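Local structure of glutathione transferase (Leptospira interrogans serovar Lai, 3UBK) at residues Ser96-Ile99 / Glu100-Asp104; Ala135-Arg138 / Val139-Phe142; Lys186-Phe189 / Val190-Thr194. The protein binds glutathione and probably catalyses its transfer to electrophilic substrates. All coordinates share one frame; numbering follows the deposited sequence.

Contact 1: residues Ser96-Ile99 / Glu100-Asp104; sequences STII and ETYLD
Ile98 and Tyr102 meet on helix 86-111 of the helical C-terminal glutathione transferase domain, where the helix widens into a pi-type turn. Ile98 CG1 lies at the edge of the Tyr102 ring and in its plane, 4.0 Å from Tyr102 CD2. Two bonds document the widening: Thr101 N reaches Thr97 O over four residues at 2.7 Å, whereas Asp104 N spans five to Ile99 O at 3.1 Å. On the tightly packed side, Leu103 presses its CB to within 3.2 Å of Ile99 O. The ends of these two side chains stay farther apart, with Ile99 CG1 4.5 Å from Leu103 CD1, and both residues are buried. Packing within the helix is looser between Thr97 and Thr101, which lie side by side, Thr97 CG2 standing 3.9 Å from Thr101 OG1. This partly exposed side faces the second subunit, and Tyr102 OH is hydrogen-bonded to Glu63 OE1 of that subunit. Glu100 comes within about 4 Å, side chain to side chain, of Ser64, a glutathione-binding residue; its OE2 makes a salt bridge to Lys17 NZ and a hydrogen bond with His161 NE2. Turning CG beside the backbone N (chi1 -79°) places Glu100 CG 3.7 Å from Ser96 O.

Contact 2: residues Ala135-Arg138 / Val139-Phe142; sequences ALQR and VVRF
Leu136 and Val140 cross at about a right angle where helix 119-139 of the C-terminal glutathione transferase domain gives way to a loop. The touching branch of the leucine is CD1, 3.5 Å from Val140 CG1, and Leu136 CG follows at 3.7 Å from the same methyl. Having CG opposite the backbone N (chi1 -175°) swings the leucine forward along the helix to this meeting. Gln137 also crosses Val140 roughly perpendicularly, but more loosely: its NE2 approaches Val140 CG2 only to 4.2 Å, and its OE1 is taken by Asn183 N. Val139 is turned differently: its CG2 rests 3.5 Å from Leu136 O and touches the leucine end only loosely, 4.5 Å from Leu136 CD1. It also packs on Ile95 of helix 86-111 and on Phe62 of the second subunit, while Arg138 extends to a salt bridge with Glu40 of that subunit. Beneath these side chains the last turn of the helix closes on one shared acceptor, Leu136 O. Val140 N approaches Leu136 O almost in line with the carbonyl bond, at 3.2 Å and a C=O...N angle of 171°. Val139 N, by contrast, lies 2.9 Å from Leu136 O and well above the carbonyl plane, 47° out of it.

Contact 3: residues Lys186-Phe189 / Val190-Thr194; sequences KEYF and VFMKT. With SO4 (sulfate ion), chain E.
Phe191 N donates to Glu187 O at 2.8 Å, with an N-H...O angle of 166°, and so ties one turn of the helix to the next. Next along, Met192 N donates to Tyr188 O, and this bond is straighter still, with an N-H...O angle of 171°. The same pair meets through its side chains. Met192 CG sits over one face of the Tyr188 ring, 3.7 Å from the centroid and 18° off the normal, so a CH-pi contact is well supported. SD comes in more obliquely as a Met-aromatic contact, and Met192 CE curls round to 3.5 Å from Tyr188 OH. The bends at chi2 and chi3 of the methionine make this wrap possible. Tyr188 OH is satisfied by Asp155 of helix 153-169, and both Tyr188 and Met192 are buried. All of this belongs to helix 185-193 of the glutathione transferase C-terminal domain, whose side chains pack on helices 153-169 and 196-213. On a more exposed side Phe189 and Lys193 run alongside each other, pointing the same way, and Lys193 CD lies over a face of the Phe189 ring, 4.3 Å from its centroid. Phe159 packs against both. At the C-terminal end the chain is held by Phe191 O, which accepts from Thr194 OG1 at 2.7 Å, in the carbonyl plane, and also from Thr194 N. At the N-terminal end a sulfate, probably from the crystallisation liquor, accepts hydrogen bonds from backbone N-H groups of the first turn. Gly184 N is another of its donors, and the positive end of the helix dipole would be expected to favour the anion. Lys186 N reaches sulfate O3 at 2.6 Å, while Glu187 N bonds sulfate O4 at 2.6 Å.

Overall arrangement
From the N terminus, contact 1 comes first, within helix 86-111; contact 2 follows where helix 119-139 runs out into the loop, and contact 3 lies on helix 185-193. Each closes only a local turn, and the three run in series without nesting or crossing. Contacts 1 and 2 touch through packing of successive helices: Leu103 CD1 is 3.9 Å from Leu136 CD2, and Ile98 CD1 is 4.0 Å from Val139 CG2. Both also border the second subunit. Contact 2 reaches contact 3 through Phe142 CE1, 3.5 Å from Tyr188 CG. Contacts 1 and 3 do not touch, their nearest atoms being about 7 Å apart, and the middle contact joins them.

Contact 1: residues Ser96-Ile99 / Glu100-Asp104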
loop_
_atom_site.group_PDB
_atom_site.type_symbol
_atom_site.label_atom_id
_atom_site.label_comp_id
_atom_site.label_asym_id
_atom_site.label_seq_id
_atom_site.Cartn_x
_atom_site.Cartn_y
_atom_site.Cartn_z
ATOM N N SER A 96 0.716 0.033 9.477
ATOM C CA SER A 96 0.211 1.045 8.548
ATOM C C SER A 96 -0.619 0.453 7.419
ATOM O O SER A 96 -1.642 1.018 7.029
ATOM C CB SER A 96 1.364 1.871 7.970
ATOM O OG SER A 96 0.886 2.707 6.930
ATOM N N THR A 97 -0.171 -0.679 6.875
ATOM C CA THR A 97 -0.924 -1.365 5.827
ATOM C C THR A 97 -2.285 -1.843 6.312
ATOM O O THR A 97 -3.297 -1.646 5.635
ATOM C CB THR A 97 -0.126 -2.551 5.246
ATOM O OG1 THR A 97 1.034 -2.044 4.575
ATOM C CG2 THR A 97 -0.964 -3.331 4.249
ATOM N N ILE A 98 -2.317 -2.471 7.481
ATOM C CA ILE A 98 -3.586 -2.932 8.032
ATOM C C ILE A 98 -4.557 -1.769 8.187
ATOM O O ILE A 98 -5.720 -1.858 7.780
ATOM C CB ILE A 98 -3.405 -3.623 9.393
ATOM C CG1 ILE A 98 -2.685 -4.960 9.220
ATOM C CG2 ILE A 98 -4.767 -3.820 10.077
ATOM C CD1 ILE A 98 -2.047 -5.471 10.515
ATOM N N ILE A 99 -4.085 -0.671 8.773
ATOM C CA ILE A 99 -4.947 0.493 8.955
ATOM C C ILE A 99 -5.484 1.037 7.642
ATOM O O ILE A 99 -6.673 1.340 7.527
ATOM C CB ILE A 99 -4.255 1.631 9.734
ATOM C CG1 ILE A 99 -4.042 1.204 11.183
ATOM C CG2 ILE A 99 -5.097 2.909 9.633
ATOM C CD1 ILE A 99 -3.051 2.061 11.956
ATOM N N GLU A 100 -4.629 1.152 6.634
ATOM C CA GLU A 100 -5.065 1.741 5.372
ATOM C C GLU A 100 -5.871 0.800 4.488
ATOM O O GLU A 100 -6.906 1.186 3.933
ATOM C CB GLU A 100 -3.868 2.258 4.566
ATOM C CG GLU A 100 -3.348 3.571 5.044
ATOM C CD GLU A 100 -2.333 4.154 4.104
ATOM O OE1 GLU A 100 -1.924 3.475 3.142
ATOM O OE2 GLU A 100 -1.935 5.302 4.331
ATOM N N THR A 101 -5.381 -0.425 4.334
ATOM C CA THR A 101 -5.948 -1.347 3.348
ATOM C C THR A 101 -7.139 -2.132 3.871
ATOM O O THR A 101 -8.097 -2.368 3.142
ATOM C CB THR A 101 -4.879 -2.315 2.793
ATOM O OG1 THR A 101 -3.786 -1.547 2.277
ATOM C CG2 THR A 101 -5.451 -3.164 1.659
ATOM N N TYR A 102 -7.099 -2.527 5.124
ATOM C CA TYR A 102 -8.127 -3.361 5.679
ATOM C C TYR A 102 -9.096 -2.624 6.588
ATOM O O TYR A 102 -10.077 -3.178 6.999
ATOM C CB TYR A 102 -7.499 -4.526 6.420
ATOM C CG TYR A 102 -6.436 -5.229 5.642
ATOM C CD1 TYR A 102 -6.649 -5.631 4.362
ATOM C CD2 TYR A 102 -5.225 -5.495 6.197
ATOM C CE1 TYR A 102 -5.689 -6.266 3.667
ATOM C CE2 TYR A 102 -4.272 -6.124 5.518
ATOM C CZ TYR A 102 -4.493 -6.497 4.251
ATOM O OH TYR A 102 -3.510 -7.127 3.574
ATOM N N LEU A 103 -8.809 -1.380 6.910
ATOM C CA LEU A 103 -9.736 -0.582 7.710
ATOM C C LEU A 103 -10.331 0.583 6.937
ATOM O O LEU A 103 -11.552 0.751 6.911
ATOM C CB LEU A 103 -9.090 -0.092 9.003
ATOM C CG LEU A 103 -8.767 -1.159 10.047
ATOM C CD1 LEU A 103 -8.184 -0.504 11.276
ATOM C CD2 LEU A 103 -10.011 -1.980 10.410
ATOM N N ASP A 104 -9.483 1.383 6.295
ATOM C CA ASP A 104 -9.966 2.593 5.631
ATOM C C ASP A 104 -10.607 2.366 4.271
ATOM O O ASP A 104 -11.594 3.024 3.928
ATOM C CB ASP A 104 -8.860 3.638 5.479
ATOM C CG ASP A 104 -9.403 4.973 5.025
ATOM O OD1 ASP A 104 -10.205 5.564 5.780
ATOM O OD2 ASP A 104 -9.048 5.418 3.917
#

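Contact 2: residues Ala135-Arg138 / Val139-Phe142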
loop_
_atom_site.group_PDB
_atom_site.type_symbol
_atom_site.label_atom_id
_atom_site.label_comp_id
_atom_site.label_asym_id
_atom_site.label_seq_id
_atom_site.Cartn_x
_atom_site.Cartn_y
_atom_site.Cartn_z
ATOM N N ALA A 135 -7.301 -8.010 13.990
ATOM C CA ALA A 135 -5.966 -8.207 13.424
ATOM C C ALA A 135 -5.027 -7.121 13.943
ATOM O O ALA A 135 -3.957 -7.419 14.469
ATOM C CB ALA A 135 -6.025 -8.177 11.901
ATOM N N LEU A 136 -5.440 -5.867 13.785
ATOM C CA LEU A 136 -4.670 -4.714 14.276
ATOM C C LEU A 136 -4.313 -4.871 15.749
ATOM O O LEU A 136 -3.166 -4.686 16.143
ATOM C CB LEU A 136 -5.443 -3.409 14.043
ATOM C CG LEU A 136 -4.732 -2.092 14.395
ATOM C CD1 LEU A 136 -3.446 -1.944 13.586
ATOM C CD2 LEU A 136 -5.659 -0.905 14.171
ATOM N N GLN A 137 -5.296 -5.240 16.561
ATOM C CA GLN A 137 -5.058 -5.445 17.988
ATOM C C GLN A 137 -3.830 -6.319 18.233
ATOM O O GLN A 137 -3.121 -6.159 19.224
ATOM C CB GLN A 137 -6.303 -6.054 18.657
ATOM C CG GLN A 137 -6.240 -6.110 20.177
ATOM C CD GLN A 137 -6.290 -4.732 20.813
ATOM O OE1 GLN A 137 -7.256 -3.990 20.637
ATOM N NE2 GLN A 137 -5.238 -4.377 21.547
ATOM N N ARG A 138 -3.557 -7.239 17.319
ATOM C CA ARG A 138 -2.450 -8.167 17.514
ATOM C C ARG A 138 -1.056 -7.533 17.400
ATOM O O ARG A 138 -0.104 -8.029 18.001
ATOM C CB ARG A 138 -2.561 -9.351 16.542
ATOM C CG ARG A 138 -3.745 -10.295 16.802
ATOM C CD ARG A 138 -3.683 -11.526 15.872
ATOM N NE ARG A 138 -4.999 -12.135 15.691
ATOM C CZ ARG A 138 -5.376 -13.288 16.241
ATOM N NH1 ARG A 138 -4.531 -13.980 16.995
ATOM N NH2 ARG A 138 -6.594 -13.755 16.019
ATOM N N VAL A 139 -0.918 -6.460 16.619
ATOM C CA VAL A 139 0.418 -5.891 16.377
ATOM C C VAL A 139 0.692 -4.533 17.054
ATOM O O VAL A 139 1.850 -4.105 17.138
ATOM C CB VAL A 139 0.764 -5.783 14.859
ATOM C CG1 VAL A 139 1.152 -7.144 14.273
ATOM C CG2 VAL A 139 -0.375 -5.173 14.089
ATOM N N VAL A 140 -0.356 -3.865 17.534
ATOM C CA VAL A 140 -0.194 -2.546 18.171
ATOM C C VAL A 140 0.312 -2.651 19.601
ATOM O O VAL A 140 0.069 -3.651 20.286
ATOM C CB VAL A 140 -1.494 -1.719 18.168
ATOM C CG1 VAL A 140 -1.969 -1.487 16.753
ATOM C CG2 VAL A 140 -2.574 -2.393 19.019
ATOM N N ARG A 141 1.020 -1.614 20.045
ATOM C CA ARG A 141 1.586 -1.569 21.395
ATOM C C ARG A 141 1.068 -0.369 22.212
ATOM O O ARG A 141 0.845 -0.481 23.424
ATOM C CB ARG A 141 3.111 -1.498 21.331
ATOM C CG ARG A 141 3.841 -2.789 20.924
ATOM C CD ARG A 141 5.341 -2.468 20.890
ATOM N NE ARG A 141 6.228 -3.625 20.862
ATOM C CZ ARG A 141 7.069 -3.897 19.868
ATOM N NH1 ARG A 141 7.132 -3.099 18.808
ATOM N NH2 ARG A 141 7.849 -4.966 19.930
ATOM N N PHE A 142 0.906 0.781 21.559
ATOM C CA PHE A 142 0.401 1.977 22.237
ATOM C C PHE A 142 1.211 2.261 23.493
ATOM O O PHE A 142 0.649 2.376 24.572
ATOM C CB PHE A 142 -1.070 1.795 22.642
ATOM C CG PHE A 142 -2.038 1.822 21.494
ATOM C CD1 PHE A 142 -2.034 2.867 20.588
ATOM C CD2 PHE A 142 -2.974 0.800 21.329
ATOM C CE1 PHE A 142 -2.932 2.896 19.530
ATOM C CE2 PHE A 142 -3.880 0.826 20.279
ATOM C CZ PHE A 142 -3.863 1.877 19.380
#

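Contact 3: residues Lys186-Phe189 / Val190-Thr194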
loop_
_atom_site.group_PDB
_atom_site.type_symbol
_atom_site.label_atom_id
_atom_site.label_comp_id
_atom_site.label_asym_id
_atom_site.label_seq_id
_atom_site.Cartn_x
_atom_site.Cartn_y
_atom_site.Cartn_z
ATOM N N LYS A 186 -8.648 5.127 22.403
ATOM C CA LYS A 186 -9.143 6.392 22.918
ATOM C C LYS A 186 -8.024 7.098 23.667
ATOM O O LYS A 186 -7.825 8.293 23.516
ATOM C CB LYS A 186 -10.362 6.190 23.837
ATOM C CG LYS A 186 -11.631 5.725 23.108
ATOM C CD LYS A 186 -12.013 6.672 21.972
ATOM C CE LYS A 186 -13.352 6.288 21.335
ATOM N NZ LYS A 186 -13.355 4.911 20.754
ATOM N N GLU A 187 -7.300 6.340 24.476
ATOM C CA GLU A 187 -6.196 6.879 25.248
ATOM C C GLU A 187 -5.080 7.401 24.319
ATOM O O GLU A 187 -4.521 8.479 24.544
ATOM C CB GLU A 187 -5.677 5.803 26.195
ATOM C CG GLU A 187 -4.830 6.310 27.343
ATOM C CD GLU A 187 -4.428 5.202 28.296
ATOM O OE1 GLU A 187 -3.544 5.434 29.154
ATOM O OE2 GLU A 187 -4.993 4.093 28.181
ATOM N N TYR A 188 -4.785 6.647 23.258
ATOM C CA TYR A 188 -3.769 7.050 22.279
ATOM C C TYR A 188 -4.188 8.334 21.587
ATOM O O TYR A 188 -3.390 9.251 21.410
ATOM C CB TYR A 188 -3.564 5.940 21.242
ATOM C CG TYR A 188 -2.782 6.347 19.995
ATOM C CD1 TYR A 188 -1.397 6.368 19.999
ATOM C CD2 TYR A 188 -3.438 6.660 18.812
ATOM C CE1 TYR A 188 -0.673 6.710 18.852
ATOM C CE2 TYR A 188 -2.733 7.002 17.663
ATOM C CZ TYR A 188 -1.349 7.031 17.693
ATOM O OH TYR A 188 -0.644 7.373 16.555
ATOM N N PHE A 189 -5.454 8.401 21.200
ATOM C CA PHE A 189 -5.981 9.560 20.501
ATOM C C PHE A 189 -5.880 10.827 21.381
ATOM O O PHE A 189 -5.509 11.901 20.900
ATOM C CB PHE A 189 -7.426 9.262 20.081
ATOM C CG PHE A 189 -8.052 10.328 19.247
ATOM C CD1 PHE A 189 -7.421 10.800 18.113
ATOM C CD2 PHE A 189 -9.292 10.843 19.582
ATOM C CE1 PHE A 189 -8.001 11.777 17.334
ATOM C CE2 PHE A 189 -9.881 11.825 18.809
ATOM C CZ PHE A 189 -9.235 12.293 17.681
ATOM N N VAL A 190 -6.204 10.685 22.665
ATOM C CA VAL A 190 -6.036 11.768 23.646
ATOM C C VAL A 190 -4.564 12.145 23.813
ATOM O O VAL A 190 -4.207 13.323 23.800
ATOM C CB VAL A 190 -6.612 11.373 25.040
ATOM C CG1 VAL A 190 -6.385 12.501 26.060
ATOM C CG2 VAL A 190 -8.101 11.038 24.940
ATOM N N PHE A 191 -3.707 11.146 23.978
ATOM C CA PHE A 191 -2.271 11.412 24.084
ATOM C C PHE A 191 -1.772 12.186 22.864
ATOM O O PHE A 191 -1.152 13.247 22.999
ATOM C CB PHE A 191 -1.475 10.114 24.312
ATOM C CG PHE A 191 0.010 10.285 24.145
ATOM C CD1 PHE A 191 0.763 10.908 25.123
ATOM C CD2 PHE A 191 0.638 9.861 22.982
ATOM C CE1 PHE A 191 2.139 11.087 24.956
ATOM C CE2 PHE A 191 2.000 10.040 22.806
ATOM C CZ PHE A 191 2.747 10.652 23.790
ATOM N N MET A 192 -2.079 11.697 21.668
ATOM C CA MET A 192 -1.607 12.368 20.456
ATOM C C MET A 192 -2.043 13.826 20.373
ATOM O O MET A 192 -1.279 14.688 19.916
ATOM C CB MET A 192 -2.014 11.589 19.206
ATOM C CG MET A 192 -1.261 10.252 19.068
ATOM S SD MET A 192 0.454 10.466 18.516
ATOM C CE MET A 192 0.136 10.729 16.764
ATOM N N LYS A 193 -3.262 14.120 20.816
ATOM C CA LYS A 193 -3.739 15.505 20.779
ATOM C C LYS A 193 -3.020 16.415 21.777
ATOM O O LYS A 193 -3.144 17.631 21.696
ATOM C CB LYS A 193 -5.264 15.589 20.957
ATOM C CG LYS A 193 -6.040 15.071 19.746
ATOM C CD LYS A 193 -7.552 15.144 19.963
ATOM C CE LYS A 193 -8.006 16.588 20.107
ATOM N NZ LYS A 193 -7.344 17.474 19.096
ATOM N N THR A 194 -2.259 15.846 22.707
ATOM C CA THR A 194 -1.425 16.699 23.577
ATOM C C THR A 194 -0.191 17.217 22.831
ATOM O O THR A 194 0.543 18.070 23.339
ATOM C CB THR A 194 -1.001 16.008 24.897
ATOM O OG1 THR A 194 -0.002 15.008 24.639
ATOM C CG2 THR A 194 -2.204 15.390 25.599
HETATM S S SO4 E . -9.418 3.073 24.775
HETATM O O1 SO4 E . -10.453 3.609 25.660
HETATM O O2 SO4 E . -9.088 1.702 25.158
HETATM O O3 SO4 E . -9.919 3.076 23.398
HETATM O O4 SO4 E . -8.214 3.898 24.895
#